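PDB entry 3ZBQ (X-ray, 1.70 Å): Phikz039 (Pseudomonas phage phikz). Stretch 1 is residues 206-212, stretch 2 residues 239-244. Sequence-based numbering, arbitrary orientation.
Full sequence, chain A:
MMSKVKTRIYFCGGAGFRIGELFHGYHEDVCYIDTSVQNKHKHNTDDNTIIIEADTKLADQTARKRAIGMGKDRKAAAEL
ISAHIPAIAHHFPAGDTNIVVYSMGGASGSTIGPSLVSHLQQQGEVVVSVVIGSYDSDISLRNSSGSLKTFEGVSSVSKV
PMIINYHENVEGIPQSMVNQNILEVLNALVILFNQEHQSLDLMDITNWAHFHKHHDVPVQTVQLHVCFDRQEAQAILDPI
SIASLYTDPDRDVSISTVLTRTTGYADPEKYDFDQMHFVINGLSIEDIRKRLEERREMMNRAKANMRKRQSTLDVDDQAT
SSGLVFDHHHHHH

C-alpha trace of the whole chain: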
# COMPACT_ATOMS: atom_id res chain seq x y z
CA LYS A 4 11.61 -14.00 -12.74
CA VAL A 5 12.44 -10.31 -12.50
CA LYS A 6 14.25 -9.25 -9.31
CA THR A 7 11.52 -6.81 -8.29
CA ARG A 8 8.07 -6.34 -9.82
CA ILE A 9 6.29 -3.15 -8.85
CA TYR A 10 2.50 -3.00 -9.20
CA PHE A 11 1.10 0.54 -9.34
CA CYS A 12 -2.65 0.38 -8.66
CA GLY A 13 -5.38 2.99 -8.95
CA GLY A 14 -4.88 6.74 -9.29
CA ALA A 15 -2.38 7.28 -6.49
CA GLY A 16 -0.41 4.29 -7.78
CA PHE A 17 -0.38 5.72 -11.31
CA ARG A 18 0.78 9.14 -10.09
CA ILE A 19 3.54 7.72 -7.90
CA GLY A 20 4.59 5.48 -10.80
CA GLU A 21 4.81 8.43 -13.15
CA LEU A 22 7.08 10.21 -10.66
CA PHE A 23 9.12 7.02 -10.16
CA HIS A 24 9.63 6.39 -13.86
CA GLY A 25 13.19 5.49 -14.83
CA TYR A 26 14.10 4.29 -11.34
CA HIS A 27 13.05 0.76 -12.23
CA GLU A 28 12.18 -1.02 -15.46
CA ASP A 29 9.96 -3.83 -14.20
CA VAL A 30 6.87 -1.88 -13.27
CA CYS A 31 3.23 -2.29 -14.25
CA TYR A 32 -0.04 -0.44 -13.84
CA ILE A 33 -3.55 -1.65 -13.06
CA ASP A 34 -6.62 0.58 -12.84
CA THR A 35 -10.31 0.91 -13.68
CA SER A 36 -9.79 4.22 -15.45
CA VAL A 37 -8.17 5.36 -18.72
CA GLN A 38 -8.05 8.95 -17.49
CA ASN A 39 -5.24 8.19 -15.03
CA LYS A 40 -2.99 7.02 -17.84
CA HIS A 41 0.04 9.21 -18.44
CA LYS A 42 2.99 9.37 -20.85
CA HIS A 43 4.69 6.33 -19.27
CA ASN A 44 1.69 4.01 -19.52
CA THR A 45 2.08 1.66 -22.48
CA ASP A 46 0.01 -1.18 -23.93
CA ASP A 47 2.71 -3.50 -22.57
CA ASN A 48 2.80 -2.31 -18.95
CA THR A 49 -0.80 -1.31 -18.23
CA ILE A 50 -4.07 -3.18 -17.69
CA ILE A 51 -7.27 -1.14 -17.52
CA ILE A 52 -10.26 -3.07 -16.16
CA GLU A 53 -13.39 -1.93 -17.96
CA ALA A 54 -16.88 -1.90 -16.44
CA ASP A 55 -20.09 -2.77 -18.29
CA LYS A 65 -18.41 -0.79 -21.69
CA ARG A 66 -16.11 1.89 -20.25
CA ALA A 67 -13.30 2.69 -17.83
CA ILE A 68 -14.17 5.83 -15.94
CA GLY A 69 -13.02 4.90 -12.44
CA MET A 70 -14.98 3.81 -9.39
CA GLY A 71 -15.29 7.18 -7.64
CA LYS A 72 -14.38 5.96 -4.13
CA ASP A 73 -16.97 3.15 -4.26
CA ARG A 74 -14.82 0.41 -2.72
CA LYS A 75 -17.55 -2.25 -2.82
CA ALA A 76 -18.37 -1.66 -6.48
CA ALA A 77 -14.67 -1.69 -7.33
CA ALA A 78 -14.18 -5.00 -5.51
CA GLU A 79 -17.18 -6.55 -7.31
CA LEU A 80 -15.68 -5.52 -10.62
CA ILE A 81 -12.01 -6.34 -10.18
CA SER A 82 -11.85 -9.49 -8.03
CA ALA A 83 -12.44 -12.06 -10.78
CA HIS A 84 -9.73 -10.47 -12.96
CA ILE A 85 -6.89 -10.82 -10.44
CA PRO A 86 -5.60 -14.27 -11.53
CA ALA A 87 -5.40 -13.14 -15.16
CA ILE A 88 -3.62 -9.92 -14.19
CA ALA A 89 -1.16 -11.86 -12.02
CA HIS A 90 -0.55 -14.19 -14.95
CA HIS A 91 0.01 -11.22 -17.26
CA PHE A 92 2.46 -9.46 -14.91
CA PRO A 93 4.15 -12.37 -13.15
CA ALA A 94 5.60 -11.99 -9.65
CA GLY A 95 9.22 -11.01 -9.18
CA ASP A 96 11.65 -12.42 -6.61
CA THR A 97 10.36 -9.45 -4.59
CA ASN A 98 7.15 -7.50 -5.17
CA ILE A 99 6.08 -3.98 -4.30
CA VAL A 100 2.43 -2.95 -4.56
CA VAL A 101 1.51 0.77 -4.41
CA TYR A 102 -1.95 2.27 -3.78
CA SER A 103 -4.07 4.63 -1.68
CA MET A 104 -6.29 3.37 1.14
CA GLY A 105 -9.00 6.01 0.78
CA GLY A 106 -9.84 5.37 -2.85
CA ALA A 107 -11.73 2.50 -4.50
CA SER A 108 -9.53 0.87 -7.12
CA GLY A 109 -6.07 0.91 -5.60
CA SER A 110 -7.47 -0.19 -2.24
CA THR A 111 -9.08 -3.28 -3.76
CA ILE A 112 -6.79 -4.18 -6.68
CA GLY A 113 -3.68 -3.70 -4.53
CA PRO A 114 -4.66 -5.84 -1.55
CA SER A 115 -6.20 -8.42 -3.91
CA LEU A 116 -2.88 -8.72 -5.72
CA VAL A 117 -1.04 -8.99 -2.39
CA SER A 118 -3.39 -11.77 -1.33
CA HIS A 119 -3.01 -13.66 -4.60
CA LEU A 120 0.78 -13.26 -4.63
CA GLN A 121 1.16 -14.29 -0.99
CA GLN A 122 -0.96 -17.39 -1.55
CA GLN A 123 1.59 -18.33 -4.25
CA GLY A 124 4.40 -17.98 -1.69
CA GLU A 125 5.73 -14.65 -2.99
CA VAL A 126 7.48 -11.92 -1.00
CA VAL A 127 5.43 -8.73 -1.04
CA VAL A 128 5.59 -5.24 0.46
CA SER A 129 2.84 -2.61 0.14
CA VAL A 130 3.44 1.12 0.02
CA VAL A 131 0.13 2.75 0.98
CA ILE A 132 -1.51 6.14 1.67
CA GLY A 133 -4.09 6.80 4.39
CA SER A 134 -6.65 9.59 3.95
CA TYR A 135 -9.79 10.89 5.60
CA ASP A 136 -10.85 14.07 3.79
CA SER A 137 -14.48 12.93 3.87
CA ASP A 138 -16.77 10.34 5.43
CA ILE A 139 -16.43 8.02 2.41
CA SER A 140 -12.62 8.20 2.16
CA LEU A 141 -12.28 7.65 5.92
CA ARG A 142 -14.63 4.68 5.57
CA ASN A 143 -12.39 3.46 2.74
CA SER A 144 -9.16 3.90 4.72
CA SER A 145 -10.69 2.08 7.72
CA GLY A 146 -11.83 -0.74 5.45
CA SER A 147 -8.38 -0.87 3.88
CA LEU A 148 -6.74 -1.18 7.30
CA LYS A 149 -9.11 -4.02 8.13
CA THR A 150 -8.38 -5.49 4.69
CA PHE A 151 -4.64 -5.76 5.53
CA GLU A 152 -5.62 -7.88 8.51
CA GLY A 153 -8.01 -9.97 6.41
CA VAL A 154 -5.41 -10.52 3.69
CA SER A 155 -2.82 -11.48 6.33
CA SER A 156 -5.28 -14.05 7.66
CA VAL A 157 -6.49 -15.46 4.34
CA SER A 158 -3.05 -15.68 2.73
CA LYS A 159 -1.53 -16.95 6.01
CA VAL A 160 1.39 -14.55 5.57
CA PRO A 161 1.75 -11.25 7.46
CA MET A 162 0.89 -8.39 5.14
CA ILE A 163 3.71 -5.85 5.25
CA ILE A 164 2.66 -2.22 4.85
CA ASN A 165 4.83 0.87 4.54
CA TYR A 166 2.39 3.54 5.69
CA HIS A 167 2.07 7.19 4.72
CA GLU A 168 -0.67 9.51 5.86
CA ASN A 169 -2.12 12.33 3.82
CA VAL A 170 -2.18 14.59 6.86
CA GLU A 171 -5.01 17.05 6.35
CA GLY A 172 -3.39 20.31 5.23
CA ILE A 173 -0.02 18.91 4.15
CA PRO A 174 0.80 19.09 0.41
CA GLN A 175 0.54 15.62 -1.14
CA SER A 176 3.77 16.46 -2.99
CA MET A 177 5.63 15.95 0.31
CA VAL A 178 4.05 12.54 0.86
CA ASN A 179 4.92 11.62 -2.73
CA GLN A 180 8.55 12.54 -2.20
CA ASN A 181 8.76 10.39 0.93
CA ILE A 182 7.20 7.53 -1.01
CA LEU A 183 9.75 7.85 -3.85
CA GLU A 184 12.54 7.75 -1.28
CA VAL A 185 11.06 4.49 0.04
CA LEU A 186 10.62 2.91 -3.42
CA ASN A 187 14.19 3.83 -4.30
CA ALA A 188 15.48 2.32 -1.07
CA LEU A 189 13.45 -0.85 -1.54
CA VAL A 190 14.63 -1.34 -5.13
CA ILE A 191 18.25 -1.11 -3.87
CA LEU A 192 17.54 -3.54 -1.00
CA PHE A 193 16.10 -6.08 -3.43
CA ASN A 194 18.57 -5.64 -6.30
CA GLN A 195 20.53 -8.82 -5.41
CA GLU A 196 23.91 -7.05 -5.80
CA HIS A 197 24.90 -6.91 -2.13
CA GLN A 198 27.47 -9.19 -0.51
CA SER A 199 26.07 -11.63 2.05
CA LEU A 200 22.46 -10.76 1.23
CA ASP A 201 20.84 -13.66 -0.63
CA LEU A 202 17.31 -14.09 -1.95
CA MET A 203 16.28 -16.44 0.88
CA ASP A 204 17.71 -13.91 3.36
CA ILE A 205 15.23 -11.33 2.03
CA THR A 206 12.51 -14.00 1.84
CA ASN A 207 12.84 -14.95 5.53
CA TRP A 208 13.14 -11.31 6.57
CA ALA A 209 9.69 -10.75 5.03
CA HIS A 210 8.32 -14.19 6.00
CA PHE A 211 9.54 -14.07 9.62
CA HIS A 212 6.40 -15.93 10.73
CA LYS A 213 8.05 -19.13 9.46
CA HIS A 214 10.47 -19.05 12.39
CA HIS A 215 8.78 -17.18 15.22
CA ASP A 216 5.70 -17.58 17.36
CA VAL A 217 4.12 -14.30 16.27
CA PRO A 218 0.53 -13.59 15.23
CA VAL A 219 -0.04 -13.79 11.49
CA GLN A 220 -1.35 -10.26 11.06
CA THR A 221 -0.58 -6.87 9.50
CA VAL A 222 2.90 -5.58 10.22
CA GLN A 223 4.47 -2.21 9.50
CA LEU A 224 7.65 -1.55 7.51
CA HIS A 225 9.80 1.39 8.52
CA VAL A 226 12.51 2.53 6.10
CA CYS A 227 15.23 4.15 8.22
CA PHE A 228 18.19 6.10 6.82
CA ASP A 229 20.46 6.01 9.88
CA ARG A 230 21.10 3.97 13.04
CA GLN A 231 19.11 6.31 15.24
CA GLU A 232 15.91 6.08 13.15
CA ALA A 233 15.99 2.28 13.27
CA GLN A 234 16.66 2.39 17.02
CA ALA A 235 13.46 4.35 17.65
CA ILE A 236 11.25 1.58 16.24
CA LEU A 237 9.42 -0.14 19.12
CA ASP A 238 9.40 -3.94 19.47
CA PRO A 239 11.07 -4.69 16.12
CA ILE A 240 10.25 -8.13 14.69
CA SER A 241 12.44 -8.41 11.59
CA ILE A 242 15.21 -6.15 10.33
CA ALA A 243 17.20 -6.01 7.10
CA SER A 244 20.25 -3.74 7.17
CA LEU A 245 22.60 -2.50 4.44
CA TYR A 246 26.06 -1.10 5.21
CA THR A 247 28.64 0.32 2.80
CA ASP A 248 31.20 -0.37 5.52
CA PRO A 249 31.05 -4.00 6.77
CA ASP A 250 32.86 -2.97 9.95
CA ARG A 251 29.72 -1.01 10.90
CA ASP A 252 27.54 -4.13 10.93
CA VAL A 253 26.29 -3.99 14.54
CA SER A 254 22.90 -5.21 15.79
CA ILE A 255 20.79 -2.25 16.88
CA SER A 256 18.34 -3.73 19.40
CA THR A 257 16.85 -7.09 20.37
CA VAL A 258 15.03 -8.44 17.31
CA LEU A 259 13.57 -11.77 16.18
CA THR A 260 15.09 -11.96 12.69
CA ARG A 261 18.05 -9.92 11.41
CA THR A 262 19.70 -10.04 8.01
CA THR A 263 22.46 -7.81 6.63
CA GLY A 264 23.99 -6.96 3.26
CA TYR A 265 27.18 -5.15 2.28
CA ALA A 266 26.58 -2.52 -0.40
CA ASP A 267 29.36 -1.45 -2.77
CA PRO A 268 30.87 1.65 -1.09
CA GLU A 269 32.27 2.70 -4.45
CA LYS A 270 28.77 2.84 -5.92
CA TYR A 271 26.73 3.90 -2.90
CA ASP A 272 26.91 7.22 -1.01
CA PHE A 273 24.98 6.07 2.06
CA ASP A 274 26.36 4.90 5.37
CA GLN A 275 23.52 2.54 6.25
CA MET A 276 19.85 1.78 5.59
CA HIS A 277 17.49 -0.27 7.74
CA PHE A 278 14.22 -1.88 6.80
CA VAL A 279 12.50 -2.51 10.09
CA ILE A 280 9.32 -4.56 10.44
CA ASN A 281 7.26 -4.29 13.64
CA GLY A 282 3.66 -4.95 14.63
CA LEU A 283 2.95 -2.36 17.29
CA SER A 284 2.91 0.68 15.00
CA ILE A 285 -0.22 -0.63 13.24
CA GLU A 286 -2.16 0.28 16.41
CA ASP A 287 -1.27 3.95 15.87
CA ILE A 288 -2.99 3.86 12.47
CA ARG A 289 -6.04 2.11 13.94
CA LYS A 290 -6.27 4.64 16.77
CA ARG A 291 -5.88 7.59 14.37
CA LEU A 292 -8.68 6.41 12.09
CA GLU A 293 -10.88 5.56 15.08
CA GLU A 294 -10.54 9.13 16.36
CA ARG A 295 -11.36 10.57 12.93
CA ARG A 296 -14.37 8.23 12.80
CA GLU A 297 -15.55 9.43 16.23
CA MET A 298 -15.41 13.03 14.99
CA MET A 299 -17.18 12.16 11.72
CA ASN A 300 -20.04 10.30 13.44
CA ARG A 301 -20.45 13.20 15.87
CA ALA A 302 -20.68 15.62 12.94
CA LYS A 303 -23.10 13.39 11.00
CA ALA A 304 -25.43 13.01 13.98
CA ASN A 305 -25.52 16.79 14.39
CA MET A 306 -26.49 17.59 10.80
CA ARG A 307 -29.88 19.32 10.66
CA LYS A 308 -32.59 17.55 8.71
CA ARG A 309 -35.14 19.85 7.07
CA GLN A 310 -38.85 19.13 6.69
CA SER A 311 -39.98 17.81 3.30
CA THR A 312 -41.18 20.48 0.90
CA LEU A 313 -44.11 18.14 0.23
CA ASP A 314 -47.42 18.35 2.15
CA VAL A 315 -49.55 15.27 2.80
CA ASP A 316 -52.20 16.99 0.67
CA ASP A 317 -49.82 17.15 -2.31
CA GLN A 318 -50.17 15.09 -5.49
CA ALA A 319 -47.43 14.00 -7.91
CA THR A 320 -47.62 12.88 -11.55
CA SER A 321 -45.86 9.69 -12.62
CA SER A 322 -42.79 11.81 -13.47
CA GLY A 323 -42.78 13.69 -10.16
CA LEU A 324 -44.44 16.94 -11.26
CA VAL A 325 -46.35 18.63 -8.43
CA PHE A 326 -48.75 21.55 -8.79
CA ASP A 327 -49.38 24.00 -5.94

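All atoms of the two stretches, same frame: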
# COMPACT_ATOMS: atom_id res chain seq x y z
N THR A 206 13.75 -13.24 1.66
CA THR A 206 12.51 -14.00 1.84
C THR A 206 12.16 -14.22 3.32
O THR A 206 11.03 -13.98 3.74
CB THR A 206 12.57 -15.35 1.09
OG1 THR A 206 12.68 -15.10 -0.32
CG2 THR A 206 11.32 -16.16 1.37
N ASN A 207 13.13 -14.66 4.12
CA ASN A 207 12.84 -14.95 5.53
C ASN A 207 12.81 -13.72 6.42
O ASN A 207 12.34 -13.79 7.55
CB ASN A 207 13.80 -16.03 6.05
CG ASN A 207 13.54 -17.37 5.39
OD1 ASN A 207 12.49 -17.57 4.78
ND2 ASN A 207 14.49 -18.30 5.51
N TRP A 208 13.31 -12.60 5.91
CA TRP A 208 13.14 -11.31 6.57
C TRP A 208 11.65 -10.93 6.46
O TRP A 208 11.01 -10.55 7.45
CB TRP A 208 14.05 -10.25 5.91
CG TRP A 208 13.60 -8.82 6.15
CD1 TRP A 208 13.73 -8.09 7.30
CD2 TRP A 208 12.93 -7.96 5.20
NE1 TRP A 208 13.18 -6.83 7.12
CE2 TRP A 208 12.69 -6.73 5.85
CE3 TRP A 208 12.52 -8.12 3.87
CZ2 TRP A 208 12.04 -5.66 5.20
CZ3 TRP A 208 11.88 -7.05 3.24
CH2 TRP A 208 11.66 -5.84 3.90
N ALA A 209 11.09 -11.10 5.27
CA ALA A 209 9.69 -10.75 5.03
C ALA A 209 8.75 -11.81 5.62
O ALA A 209 7.69 -11.48 6.15
CB ALA A 209 9.46 -10.60 3.53
N HIS A 210 9.15 -13.07 5.52
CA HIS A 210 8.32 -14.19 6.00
C HIS A 210 8.82 -14.70 7.36
O HIS A 210 9.03 -15.90 7.55
CB HIS A 210 8.31 -15.33 4.97
CG HIS A 210 7.66 -14.96 3.68
ND1 HIS A 210 7.78 -15.72 2.53
CD2 HIS A 210 6.88 -13.91 3.34
CE1 HIS A 210 7.10 -15.15 1.56
NE2 HIS A 210 6.54 -14.05 2.02
N PHE A 211 9.00 -13.77 8.29
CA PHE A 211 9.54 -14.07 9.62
C PHE A 211 8.63 -15.00 10.43
O PHE A 211 9.05 -15.58 11.42
CB PHE A 211 9.72 -12.76 10.38
CG PHE A 211 8.47 -11.92 10.38
CD1 PHE A 211 7.48 -12.14 11.34
CD2 PHE A 211 8.26 -10.98 9.39
CE1 PHE A 211 6.30 -11.39 11.32
CE2 PHE A 211 7.09 -10.23 9.37
CZ PHE A 211 6.12 -10.44 10.34
N HIS A 212 7.37 -15.11 10.01
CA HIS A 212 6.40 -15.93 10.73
C HIS A 212 6.75 -17.41 10.62
O HIS A 212 6.25 -18.23 11.39
CB HIS A 212 5.00 -15.67 10.18
CG HIS A 212 4.82 -16.14 8.77
ND1 HIS A 212 5.47 -15.56 7.71
CD2 HIS A 212 4.06 -17.14 8.25
CE1 HIS A 212 5.13 -16.18 6.59
NE2 HIS A 212 4.28 -17.14 6.90
N PRO A 239 10.85 -4.24 17.50
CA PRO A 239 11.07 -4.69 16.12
C PRO A 239 11.00 -6.21 16.00
O PRO A 239 11.54 -6.93 16.85
CB PRO A 239 12.48 -4.18 15.81
CG PRO A 239 13.17 -4.08 17.15
CD PRO A 239 12.07 -3.67 18.11
N ILE A 240 10.36 -6.69 14.94
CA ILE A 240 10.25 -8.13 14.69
C ILE A 240 11.36 -8.63 13.76
O ILE A 240 12.05 -9.61 14.07
CB ILE A 240 8.88 -8.47 14.07
CG1 ILE A 240 7.75 -8.11 15.06
CG2 ILE A 240 8.82 -9.94 13.65
CD1 ILE A 240 6.35 -8.04 14.42
N SER A 241 11.53 -7.96 12.63
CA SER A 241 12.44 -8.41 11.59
C SER A 241 13.14 -7.22 10.95
O SER A 241 12.49 -6.26 10.53
CB SER A 241 11.68 -9.22 10.54
OG SER A 241 12.56 -9.87 9.64
N ILE A 242 14.47 -7.27 10.88
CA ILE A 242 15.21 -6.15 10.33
C ILE A 242 16.18 -6.59 9.25
O ILE A 242 16.90 -7.59 9.41
CB ILE A 242 15.95 -5.34 11.43
CG1 ILE A 242 16.69 -4.16 10.81
CG2 ILE A 242 16.94 -6.23 12.20
CD1 ILE A 242 17.24 -3.17 11.83
N ALA A 243 16.19 -5.85 8.14
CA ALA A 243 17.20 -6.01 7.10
C ALA A 243 18.05 -4.75 7.05
O ALA A 243 17.52 -3.65 6.89
CB ALA A 243 16.56 -6.26 5.76
N SER A 244 19.36 -4.90 7.15
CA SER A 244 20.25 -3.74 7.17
C SER A 244 21.27 -3.80 6.03
O SER A 244 21.83 -4.86 5.74
CB SER A 244 20.97 -3.64 8.51
OG SER A 244 20.06 -3.50 9.59

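The end of a helix and the 3-10 turn after it pack against a β-strand through Trp 208 and Phe 211, and one hydrogen bond, from Ser 241 to the Trp 208 carbonyl, joins the two stretches. The backbones come closest at Trp 208 and Ser 241, whose CA atoms lie 5.8 Å apart. Here Ser 241, with chi1 in the t rotamer, donates from OG to Trp 208 O at 2.8 Å. The helix is ending at this point: His 210 N still donates a hydrogen bond to Thr 206 O (2.7 Å), but His 210 itself leaves helical phi/psi. The CA-to-CB bond of Trp 208 points sideways, yet its t rotamer carries the indole to the strand. Ala 243 CB sits over the five-membered ring of Trp 208, 3.7 Å from its centroid and 10° off the normal, a CH-pi contact. Trp 208 NE1 is also 3.3 Å from Ala 243 N, but both are donors; NE1 is satisfied elsewhere in the structure. The CA-to-CB bond of Phe 211 points toward the strand, and its ring receives Ile 240 CG2 over one face, 3.8 Å from the ring centroid. Phe 211 CD2 lies 4.0 Å from Ser 241 CB. The CA-to-CB bond of Ile 242 points away; its backbone C lies 3.5 Å from Trp 208 CD1.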